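Local coordinates for protein 2-hydroxyethylphosphonate dioxygenase (Streptomyces viridochromogenes, PDB 4YAR) that uses non-heme iron and dioxygen to cleave 2-hydroxyethylphosphonate to hydroxymethylphosphonate and formate, a step in the biosynthesis of phosphinothricin tripeptide, at residues Asp91-Tyr96 with Ser119-Ala124. The protein carries 1 engineered substitution. Sequence-based numbering, arbitrary orientation.
Sequences DGIHFY and SDRLPA
Asp-91 and Arg-121 illustrate how a single carboxylate oxygen can tie a hairpin turn to a loop with no regular structure. OD2 of Asp-91 lies near the guanidinium plane of Arg-121, at its edge, and takes a weak, fairly straight hydrogen bond from NH1 (3.3 Å, 154° at the hydrogen), which forms part of a salt bridge. The two planar groups are turned 71° apart, and one oxygen rather than the pair does the work. That oxygen also accepts from a water, at 2.7 Å from OD2 of Asp-91. The same water donates to O of Leu-122 and accepts from N of Ala-124, at 3.0 Å from that N, so the aspartate reaches the backbone of the loop through one bridging molecule.

Arg-121 is also packed against Ile-93. The chain is extended until chi3 (-59°), where the bend places NE beside Ile-93; CD1 of Ile-93 lies 3.8 Å from CD of Arg-121, while its CG2 sits over one guanidinium face, offset toward the rim. Deeper in, the tip of Phe-95 meets the loop: CZ approaches CB of Pro-123 at 3.6 Å, with the proline carbon at the ring edge.

In the next shell, Arg-90 forms a cation-pi contact with Phe-95 and hydrogen-bonds O of Ala-124, while Arg-146 and Ser-183 hold O of Pro-123. Phe-95 and Tyr-96 both face Ile-88 across the hairpin, a classic beta bulge. Asp-91 and Gly-92 have the positive phi values of a type I' turn, which joins antiparallel strands 86-90 and 93-100 in a tight beta-hairpin whose tip packs on the loop leading to Asn-126 and the iron ligand His-129.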
ATOM      1  N   ASP A  91       5.809   8.428 -28.823  1.00 26.32           N
ATOM      2  CA  ASP A  91       5.269   9.348 -29.832  1.00 29.09           C
ATOM      3  C   ASP A  91       6.381  10.094 -30.578  1.00 29.87           C
ATOM      4  O   ASP A  91       6.281  11.295 -30.867  1.00 31.74           O
ATOM      5  CB  ASP A  91       4.269  10.316 -29.159  1.00 27.67           C
ATOM      6  CG  ASP A  91       3.380  11.062 -30.156  1.00 36.52           C
ATOM      7  OD1 ASP A  91       2.988  10.420 -31.169  1.00 43.77           O
ATOM      8  OD2 ASP A  91       3.087  12.272 -29.941  1.00 34.08           O
ATOM      9  N   GLY A  92       7.447   9.369 -30.888  1.00 29.87           N
ATOM     10  CA  GLY A  92       8.584   9.900 -31.635  1.00 31.97           C
ATOM     11  C   GLY A  92       9.524  10.846 -30.915  1.00 30.85           C
ATOM     12  O   GLY A  92      10.444  11.410 -31.563  1.00 30.22           O
ATOM     13  N   ILE A  93       9.327  11.052 -29.592  1.00 25.30           N
ATOM     14  CA  ILE A  93      10.111  12.057 -28.904  1.00 22.98           C
ATOM     15  C   ILE A  93      10.607  11.468 -27.619  1.00 23.88           C
ATOM     16  O   ILE A  93      10.083  10.473 -27.151  1.00 22.97           O
ATOM     17  CB  ILE A  93       9.370  13.390 -28.574  1.00 23.15           C
ATOM     18  CG1 ILE A  93       8.200  13.152 -27.567  1.00 21.72           C
ATOM     19  CG2 ILE A  93       8.937  14.077 -29.864  1.00 25.80           C
ATOM     20  CD1 ILE A  93       7.608  14.401 -26.983  1.00 21.56           C
ATOM     21  N   HIS A  94      11.616  12.140 -27.086  1.00 21.77           N
ATOM     22  CA  HIS A  94      12.093  11.875 -25.739  1.00 21.60           C
ATOM     23  C   HIS A  94      11.014  12.512 -24.815  1.00 17.64           C
ATOM     24  O   HIS A  94      10.874  13.748 -24.746  1.00 19.03           O
ATOM     25  CB  HIS A  94      13.468  12.506 -25.595  1.00 19.86           C
ATOM     26  CG  HIS A  94      14.082  12.356 -24.248  1.00 19.36           C
ATOM     27  ND1 HIS A  94      13.776  11.317 -23.398  1.00 21.34           N
ATOM     28  CD2 HIS A  94      15.107  13.011 -23.677  1.00 17.30           C
ATOM     29  CE1 HIS A  94      14.532  11.411 -22.309  1.00 17.59           C
ATOM     30  NE2 HIS A  94      15.359  12.416 -22.466  1.00 20.80           N
ATOM     31  N   PHE A  95      10.253  11.619 -24.173  1.00 19.83           N
ATOM     32  CA  PHE A  95       8.950  11.925 -23.532  1.00 19.95           C
ATOM     33  C   PHE A  95       9.089  12.117 -21.995  1.00 19.62           C
ATOM     34  O   PHE A  95       8.516  13.045 -21.390  1.00 20.03           O
ATOM     35  CB  PHE A  95       7.987  10.785 -23.878  1.00 19.84           C
ATOM     36  CG  PHE A  95       6.546  11.151 -23.741  1.00 21.17           C
ATOM     37  CD1 PHE A  95       5.932  11.043 -22.538  1.00 22.94           C
ATOM     38  CD2 PHE A  95       5.786  11.590 -24.851  1.00 20.80           C
ATOM     39  CE1 PHE A  95       4.627  11.452 -22.369  1.00 22.97           C
ATOM     40  CE2 PHE A  95       4.471  11.979 -24.685  1.00 22.67           C
ATOM     41  CZ  PHE A  95       3.878  11.861 -23.451  1.00 23.14           C
ATOM     42  N   TYR A  96       9.854  11.212 -21.401  1.00 18.82           N
ATOM     43  CA  TYR A  96      10.223  11.295 -19.984  1.00 19.87           C
ATOM     44  C   TYR A  96      11.662  10.844 -19.759  1.00 20.67           C
ATOM     45  O   TYR A  96      12.272  10.095 -20.595  1.00 22.12           O
ATOM     46  CB  TYR A  96       9.360  10.315 -19.165  1.00 20.08           C
ATOM     47  CG  TYR A  96       7.832  10.415 -19.148  1.00 17.54           C
ATOM     48  CD1 TYR A  96       7.185  11.582 -18.786  1.00 17.20           C
ATOM     49  CD2 TYR A  96       7.059   9.326 -19.354  1.00 17.47           C
ATOM     50  CE1 TYR A  96       5.825  11.651 -18.733  1.00 17.12           C
ATOM     51  CE2 TYR A  96       5.686   9.406 -19.289  1.00 17.05           C
ATOM     52  CZ  TYR A  96       5.074  10.542 -18.935  1.00 18.40           C
ATOM     53  OH  TYR A  96       3.689  10.641 -18.892  1.00 18.50           O
ATOM     54  N   SER A 119       4.470  21.666 -24.400  1.00 20.75           N
ATOM     55  CA  SER A 119       3.106  22.166 -24.212  1.00 21.53           C
ATOM     56  C   SER A 119       2.355  22.116 -25.501  1.00 24.38           C
ATOM     57  O   SER A 119       1.131  22.048 -25.466  1.00 24.88           O
ATOM     58  CB  SER A 119       3.122  23.607 -23.701  1.00 21.79           C
ATOM     59  OG  SER A 119       3.775  24.492 -24.579  1.00 25.22           O
ATOM     60  N   ASP A 120       3.052  22.078 -26.657  1.00 21.51           N
ATOM     61  CA  ASP A 120       2.301  22.119 -27.936  1.00 25.14           C
ATOM     62  C   ASP A 120       2.162  20.700 -28.531  1.00 25.32           C
ATOM     63  O   ASP A 120       1.874  20.518 -29.710  1.00 24.96           O
ATOM     64  CB  ASP A 120       2.978  23.094 -28.902  1.00 24.90           C
ATOM     65  CG  ASP A 120       4.316  22.595 -29.390  1.00 26.37           C
ATOM     66  OD1 ASP A 120       4.923  21.689 -28.762  1.00 26.50           O
ATOM     67  OD2 ASP A 120       4.763  23.118 -30.435  1.00 23.81           O
ATOM     68  N   ARG A 121       2.342  19.665 -27.700  1.00 22.28           N
ATOM     69  CA  ARG A 121       2.083  18.335 -28.129  1.00 21.45           C
ATOM     70  C   ARG A 121       1.201  17.688 -27.091  1.00 23.66           C
ATOM     71  O   ARG A 121       1.528  17.674 -25.890  1.00 20.09           O
ATOM     72  CB  ARG A 121       3.376  17.555 -28.324  1.00 24.21           C
ATOM     73  CG  ARG A 121       3.186  16.098 -28.749  1.00 26.06           C
ATOM     74  CD  ARG A 121       4.505  15.320 -28.906  1.00 31.77           C
ATOM     75  NE  ARG A 121       5.339  15.977 -29.905  1.00 38.26           N
ATOM     76  CZ  ARG A 121       5.267  15.723 -31.208  1.00 37.75           C
ATOM     77  NH1 ARG A 121       4.449  14.802 -31.662  1.00 40.82           N
ATOM     78  NH2 ARG A 121       6.051  16.377 -32.052  1.00 40.17           N
ATOM     79  N   LEU A 122       0.109  17.106 -27.537  1.00 21.46           N
ATOM     80  CA  LEU A 122      -0.777  16.419 -26.627  1.00 21.96           C
ATOM     81  C   LEU A 122      -0.064  15.100 -26.199  1.00 20.25           C
ATOM     82  O   LEU A 122       0.462  14.358 -27.025  1.00 21.64           O
ATOM     83  CB  LEU A 122      -2.094  16.128 -27.343  1.00 25.72           C
ATOM     84  CG  LEU A 122      -3.318  16.023 -26.491  1.00 32.86           C
ATOM     85  CD1 LEU A 122      -3.650  17.433 -26.013  1.00 37.23           C
ATOM     86  CD2 LEU A 122      -4.428  15.454 -27.340  1.00 32.91           C
ATOM     87  N   PRO A 123       0.070  14.872 -24.866  1.00 18.98           N
ATOM     88  CA  PRO A 123       0.889  13.780 -24.420  1.00 19.41           C
ATOM     89  C   PRO A 123       0.164  12.419 -24.573  1.00 20.34           C
ATOM     90  O   PRO A 123      -0.883  12.207 -24.004  1.00 21.05           O
ATOM     91  CB  PRO A 123       1.125  14.086 -22.917  1.00 17.59           C
ATOM     92  CG  PRO A 123      -0.041  14.921 -22.501  1.00 18.26           C
ATOM     93  CD  PRO A 123      -0.437  15.693 -23.760  1.00 18.55           C
ATOM     94  N   ALA A 124       0.780  11.499 -25.298  1.00 21.51           N
ATOM     95  CA  ALA A 124       0.164  10.239 -25.631  1.00 23.10           C
ATOM     96  C   ALA A 124      -0.031   9.483 -24.330  1.00 26.07           C
ATOM     97  O   ALA A 124       0.822   9.563 -23.442  1.00 22.75           O
ATOM     98  CB  ALA A 124       1.036   9.459 -26.631  1.00 25.14           C
TER
HETATM   99  O   HOH W   1       2.545  12.736 -27.335  1.00 21.81           O